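Local coordinates for metallo-beta-lactamase domain-containing protein (Enterococcus faecalis, PDB 2AZ4) that is of unknown function but binds two zinc ions in a metallo-beta-lactamase fold and may be an RNA-binding exonuclease, at residues Phe11-Ile23 with Val399-Leu411. Residues are numbered along the deposited sequence; the frame is centred on the assembly and turned at random.
Sequences FHSGILTIGGTVI and VLVPIHTLKPEKL. With ZN (zinc ion), chain D.
Phe11, in strand 7-13, brings its ring obliquely against Val401, CZ lying 3.8 Å from CG1, while CE1 also meets CG2 of Ile403. Past this strand, Gly14 O takes a hydrogen bond from water 1, which links the loop to His404 ND1. Leu16 N and Thr405 O share water 3, and Leu16 CD2 rests on Pro408 CD at 3.7 Å. Ile18 divides its branches: with CG1 beside the backbone N (chi1 -57°) and turned to Leu406, CG2 is placed over one face of the His404 imidazole, 4.0 Å from its centroid and 20° off the normal, a CH-pi contact. Gly19 N reaches water 1 at 3.1 Å, as does Thr21 OG1 at 2.8 Å. Ile23 closes the segment, its CD1 tip to tip with CD1 of Ile403. This is where the two beta-sheets of the metallo-beta-lactamase fold face each other, beside the dinuclear site. His404 NE2 binds zinc at 2.3 Å, alongside Asp96, His97 and Asp189, while ND1 donates to water 1 in the ring plane (2.7 Å). Held at both nitrogens, with Ile18 over one face, the ring has little freedom to turn, and the bond from ND1 to water 1 probably makes NE2 a somewhat better ligand.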
loop_
_atom_site.group_PDB
_atom_site.type_symbol
_atom_site.label_atom_id
_atom_site.label_comp_id
_atom_site.label_asym_id
_atom_site.label_seq_id
_atom_site.Cartn_x
_atom_site.Cartn_y
_atom_site.Cartn_z
ATOM N N PHE A 11 -5.184 -15.095 14.093
ATOM C CA PHE A 11 -4.631 -14.887 12.754
ATOM C C PHE A 11 -5.533 -15.526 11.707
ATOM O O PHE A 11 -5.304 -16.650 11.242
ATOM C CB PHE A 11 -3.183 -15.383 12.687
ATOM C CG PHE A 11 -2.281 -14.651 13.636
ATOM C CD1 PHE A 11 -1.556 -13.521 13.206
ATOM C CD2 PHE A 11 -2.194 -15.046 14.982
ATOM C CE1 PHE A 11 -0.756 -12.810 14.099
ATOM C CE2 PHE A 11 -1.393 -14.337 15.882
ATOM C CZ PHE A 11 -0.674 -13.212 15.439
ATOM N N HIS A 12 -6.592 -14.792 11.373
ATOM C CA HIS A 12 -7.628 -15.279 10.471
ATOM C C HIS A 12 -7.149 -15.547 9.065
ATOM O O HIS A 12 -7.613 -16.494 8.443
ATOM C CB HIS A 12 -8.803 -14.278 10.435
ATOM C CG HIS A 12 -9.596 -14.233 11.711
ATOM N ND1 HIS A 12 -10.372 -15.290 12.140
ATOM C CD2 HIS A 12 -9.751 -13.253 12.636
ATOM C CE1 HIS A 12 -10.972 -14.964 13.273
ATOM N NE2 HIS A 12 -10.594 -13.740 13.606
ATOM N N SER A 13 -6.223 -14.725 8.554
ATOM C CA SER A 13 -5.926 -14.717 7.125
ATOM C C SER A 13 -4.582 -14.081 6.834
ATOM O O SER A 13 -4.064 -13.314 7.634
ATOM C CB SER A 13 -7.022 -13.919 6.400
ATOM O OG SER A 13 -6.949 -14.043 5.000
ATOM N N GLY A 14 -4.021 -14.375 5.675
ATOM C CA GLY A 14 -2.785 -13.692 5.267
ATOM C C GLY A 14 -1.490 -14.364 5.663
ATOM O O GLY A 14 -0.412 -13.783 5.505
ATOM N N ILE A 15 -1.583 -15.605 6.134
ATOM C CA ILE A 15 -0.405 -16.359 6.611
ATOM C C ILE A 15 0.317 -17.111 5.488
ATOM O O ILE A 15 -0.283 -17.900 4.763
ATOM C CB ILE A 15 -0.780 -17.366 7.727
ATOM C CG1 ILE A 15 -1.431 -16.662 8.927
ATOM C CG2 ILE A 15 0.457 -18.263 8.128
ATOM C CD1 ILE A 15 -0.521 -15.717 9.710
ATOM N N LEU A 16 1.620 -16.883 5.377
ATOM C CA LEU A 16 2.448 -17.492 4.316
ATOM C C LEU A 16 2.011 -17.050 2.923
ATOM O O LEU A 16 1.946 -17.846 1.957
ATOM C CB LEU A 16 2.546 -19.028 4.447
ATOM C CG LEU A 16 3.990 -19.582 4.407
ATOM C CD1 LEU A 16 4.679 -19.375 3.067
ATOM C CD2 LEU A 16 4.872 -19.014 5.526
ATOM N N THR A 17 1.682 -15.764 2.841
ATOM C CA THR A 17 1.311 -15.152 1.605
ATOM C C THR A 17 1.460 -13.649 1.807
ATOM O O THR A 17 1.299 -13.147 2.907
ATOM C CB THR A 17 -0.120 -15.579 1.155
ATOM O OG1 THR A 17 -0.392 -15.054 -0.140
ATOM C CG2 THR A 17 -1.195 -15.132 2.144
ATOM N N ILE A 18 1.845 -12.942 0.763
ATOM C CA ILE A 18 2.030 -11.510 0.908
ATOM C C ILE A 18 0.736 -10.831 0.475
ATOM O O ILE A 18 0.567 -10.484 -0.689
ATOM C CB ILE A 18 3.281 -11.035 0.140
ATOM C CG1 ILE A 18 4.491 -11.830 0.673
ATOM C CG2 ILE A 18 3.457 -9.530 0.311
ATOM C CD1 ILE A 18 5.864 -11.296 0.291
ATOM N N GLY A 19 -0.197 -10.716 1.416
ATOM C CA GLY A 19 -1.475 -10.086 1.149
ATOM C C GLY A 19 -2.601 -10.753 1.892
ATOM O O GLY A 19 -2.624 -11.977 2.063
ATOM N N GLY A 20 -3.543 -9.944 2.351
ATOM C CA GLY A 20 -4.743 -10.482 2.983
ATOM C C GLY A 20 -4.599 -10.751 4.462
ATOM O O GLY A 20 -5.365 -11.556 5.006
ATOM N N THR A 21 -3.647 -10.073 5.119
ATOM C CA THR A 21 -3.572 -10.101 6.595
ATOM C C THR A 21 -4.864 -9.625 7.226
ATOM O O THR A 21 -5.311 -8.497 6.995
ATOM C CB THR A 21 -2.423 -9.242 7.158
ATOM O OG1 THR A 21 -1.183 -9.706 6.632
ATOM C CG2 THR A 21 -2.339 -9.369 8.665
ATOM N N VAL A 22 -5.487 -10.496 8.009
ATOM C CA VAL A 22 -6.634 -10.093 8.798
ATOM C C VAL A 22 -6.406 -10.713 10.166
ATOM O O VAL A 22 -6.410 -11.944 10.320
ATOM C CB VAL A 22 -7.988 -10.565 8.199
ATOM C CG1 VAL A 22 -9.145 -10.135 9.083
ATOM C CG2 VAL A 22 -8.176 -10.052 6.746
ATOM N N ILE A 23 -6.185 -9.849 11.144
ATOM C CA ILE A 23 -5.948 -10.269 12.497
ATOM C C ILE A 23 -7.038 -9.657 13.335
ATOM O O ILE A 23 -7.448 -8.518 13.088
ATOM C CB ILE A 23 -4.529 -9.817 12.970
ATOM C CG1 ILE A 23 -3.453 -10.559 12.150
ATOM C CG2 ILE A 23 -4.351 -9.979 14.455
ATOM C CD1 ILE A 23 -2.062 -9.906 12.203
ATOM N N VAL A 399 7.958 -10.794 22.431
ATOM C CA VAL A 399 7.597 -11.855 21.506
ATOM C C VAL A 399 7.434 -11.249 20.113
ATOM O O VAL A 399 6.755 -10.231 19.945
ATOM C CB VAL A 399 6.272 -12.559 21.894
ATOM C CG1 VAL A 399 6.014 -13.722 20.947
ATOM C CG2 VAL A 399 6.285 -13.057 23.368
ATOM N N LEU A 400 8.059 -11.886 19.130
ATOM C CA LEU A 400 7.999 -11.466 17.730
ATOM C C LEU A 400 7.132 -12.439 16.942
ATOM O O LEU A 400 7.311 -13.665 17.054
ATOM C CB LEU A 400 9.424 -11.435 17.154
ATOM C CG LEU A 400 9.924 -10.671 15.908
ATOM C CD1 LEU A 400 10.488 -11.616 14.876
ATOM C CD2 LEU A 400 8.970 -9.620 15.290
ATOM N N VAL A 401 6.197 -11.901 16.144
ATOM C CA VAL A 401 5.397 -12.721 15.246
ATOM C C VAL A 401 5.609 -12.291 13.786
ATOM O O VAL A 401 5.020 -11.291 13.370
ATOM C CB VAL A 401 3.865 -12.597 15.572
ATOM C CG1 VAL A 401 3.039 -13.578 14.722
ATOM C CG2 VAL A 401 3.600 -12.797 17.022
ATOM N N PRO A 402 6.454 -13.011 13.006
ATOM C CA PRO A 402 6.511 -12.662 11.591
ATOM C C PRO A 402 5.177 -12.903 10.879
ATOM O O PRO A 402 4.500 -13.921 11.121
ATOM C CB PRO A 402 7.589 -13.599 11.038
ATOM C CG PRO A 402 8.419 -13.982 12.264
ATOM C CD PRO A 402 7.408 -14.089 13.330
ATOM N N ILE A 403 4.806 -11.933 10.040
ATOM C CA ILE A 403 3.622 -12.006 9.184
ATOM C C ILE A 403 3.983 -11.337 7.867
ATOM O O ILE A 403 5.064 -10.784 7.748
ATOM C CB ILE A 403 2.411 -11.285 9.803
ATOM C CG1 ILE A 403 2.754 -9.802 10.092
ATOM C CG2 ILE A 403 1.899 -12.060 11.013
ATOM C CD1 ILE A 403 1.573 -8.948 10.510
ATOM N N HIS A 404 3.088 -11.427 6.880
ATOM C CA HIS A 404 3.288 -10.775 5.589
ATOM C C HIS A 404 4.679 -11.164 5.054
ATOM O O HIS A 404 5.519 -10.304 4.757
ATOM C CB HIS A 404 3.135 -9.249 5.767
ATOM C CG HIS A 404 2.558 -8.538 4.587
ATOM N ND1 HIS A 404 1.421 -8.970 3.936
ATOM C CD2 HIS A 404 2.931 -7.390 3.974
ATOM C CE1 HIS A 404 1.134 -8.128 2.958
ATOM N NE2 HIS A 404 2.037 -7.161 2.961
ATOM N N THR A 405 4.904 -12.478 4.952
ATOM C CA THR A 405 6.213 -13.038 4.650
ATOM C C THR A 405 6.098 -14.488 4.124
ATOM O O THR A 405 5.222 -15.243 4.537
ATOM C CB THR A 405 7.172 -12.932 5.900
ATOM O OG1 THR A 405 8.467 -13.430 5.565
ATOM C CG2 THR A 405 6.609 -13.690 7.134
ATOM N N LEU A 406 6.951 -14.840 3.170
ATOM C CA LEU A 406 7.071 -16.226 2.685
ATOM C C LEU A 406 8.175 -17.015 3.424
ATOM O O LEU A 406 8.319 -18.226 3.211
ATOM C CB LEU A 406 7.325 -16.263 1.171
ATOM C CG LEU A 406 6.445 -15.436 0.231
ATOM C CD1 LEU A 406 6.852 -15.632 -1.232
ATOM C CD2 LEU A 406 4.998 -15.781 0.427
ATOM N N LYS A 407 8.944 -16.327 4.273
ATOM C CA LYS A 407 10.058 -16.942 5.036
ATOM C C LYS A 407 10.111 -16.418 6.470
ATOM O O LYS A 407 11.070 -15.746 6.867
ATOM C CB LYS A 407 11.395 -16.724 4.313
ATOM C CG LYS A 407 11.366 -17.242 2.881
ATOM C CD LYS A 407 12.654 -17.050 2.125
ATOM C CE LYS A 407 12.535 -17.809 0.817
ATOM N NZ LYS A 407 13.548 -17.390 -0.169
ATOM N N PRO A 408 9.074 -16.718 7.266
ATOM C CA PRO A 408 9.022 -16.171 8.611
ATOM C C PRO A 408 10.165 -16.651 9.529
ATOM O O PRO A 408 10.495 -15.963 10.492
ATOM C CB PRO A 408 7.657 -16.647 9.127
ATOM C CG PRO A 408 7.334 -17.812 8.312
ATOM C CD PRO A 408 7.910 -17.566 6.979
ATOM N N GLU A 409 10.773 -17.803 9.224
ATOM C CA GLU A 409 11.886 -18.330 10.047
ATOM C C GLU A 409 13.145 -17.489 9.928
ATOM O O GLU A 409 14.021 -17.561 10.794
ATOM C CB GLU A 409 12.193 -19.799 9.715
ATOM C CG GLU A 409 11.098 -20.734 10.198
ATOM C CD GLU A 409 11.569 -22.154 10.501
ATOM O OE1 GLU A 409 11.567 -22.985 9.563
ATOM O OE2 GLU A 409 11.889 -22.453 11.681
ATOM N N LYS A 410 13.229 -16.685 8.869
ATOM C CA LYS A 410 14.370 -15.783 8.675
ATOM C C LYS A 410 14.309 -14.536 9.570
ATOM O O LYS A 410 15.326 -13.858 9.785
ATOM C CB LYS A 410 14.502 -15.406 7.204
ATOM C CG LYS A 410 14.923 -16.567 6.316
ATOM C CD LYS A 410 15.066 -16.144 4.837
ATOM C CE LYS A 410 16.236 -15.182 4.612
ATOM N NZ LYS A 410 17.503 -15.866 4.173
ATOM N N LEU A 411 13.127 -14.236 10.104
ATOM C CA LEU A 411 12.960 -13.099 11.003
ATOM C C LEU A 411 13.165 -13.493 12.472
ATOM O O LEU A 411 12.304 -14.140 13.078
ATOM C CB LEU A 411 11.591 -12.416 10.801
ATOM C CG LEU A 411 11.585 -10.919 11.126
ATOM C CD1 LEU A 411 12.472 -10.109 10.144
ATOM C CD2 LEU A 411 10.154 -10.352 11.184
HETATM ZN ZN ZN D . 1.643 -5.171 1.897
HETATM O O HOH W 1 -0.041 -11.154 4.485
HETATM O O HOH W 2 0.522 -12.301 7.217
HETATM O O HOH W 3 3.386 -15.034 6.726
HETATM O O HOH W 4 1.141 -3.611 0.231
HETATM O O HOH W 5 3.375 -5.527 0.363
#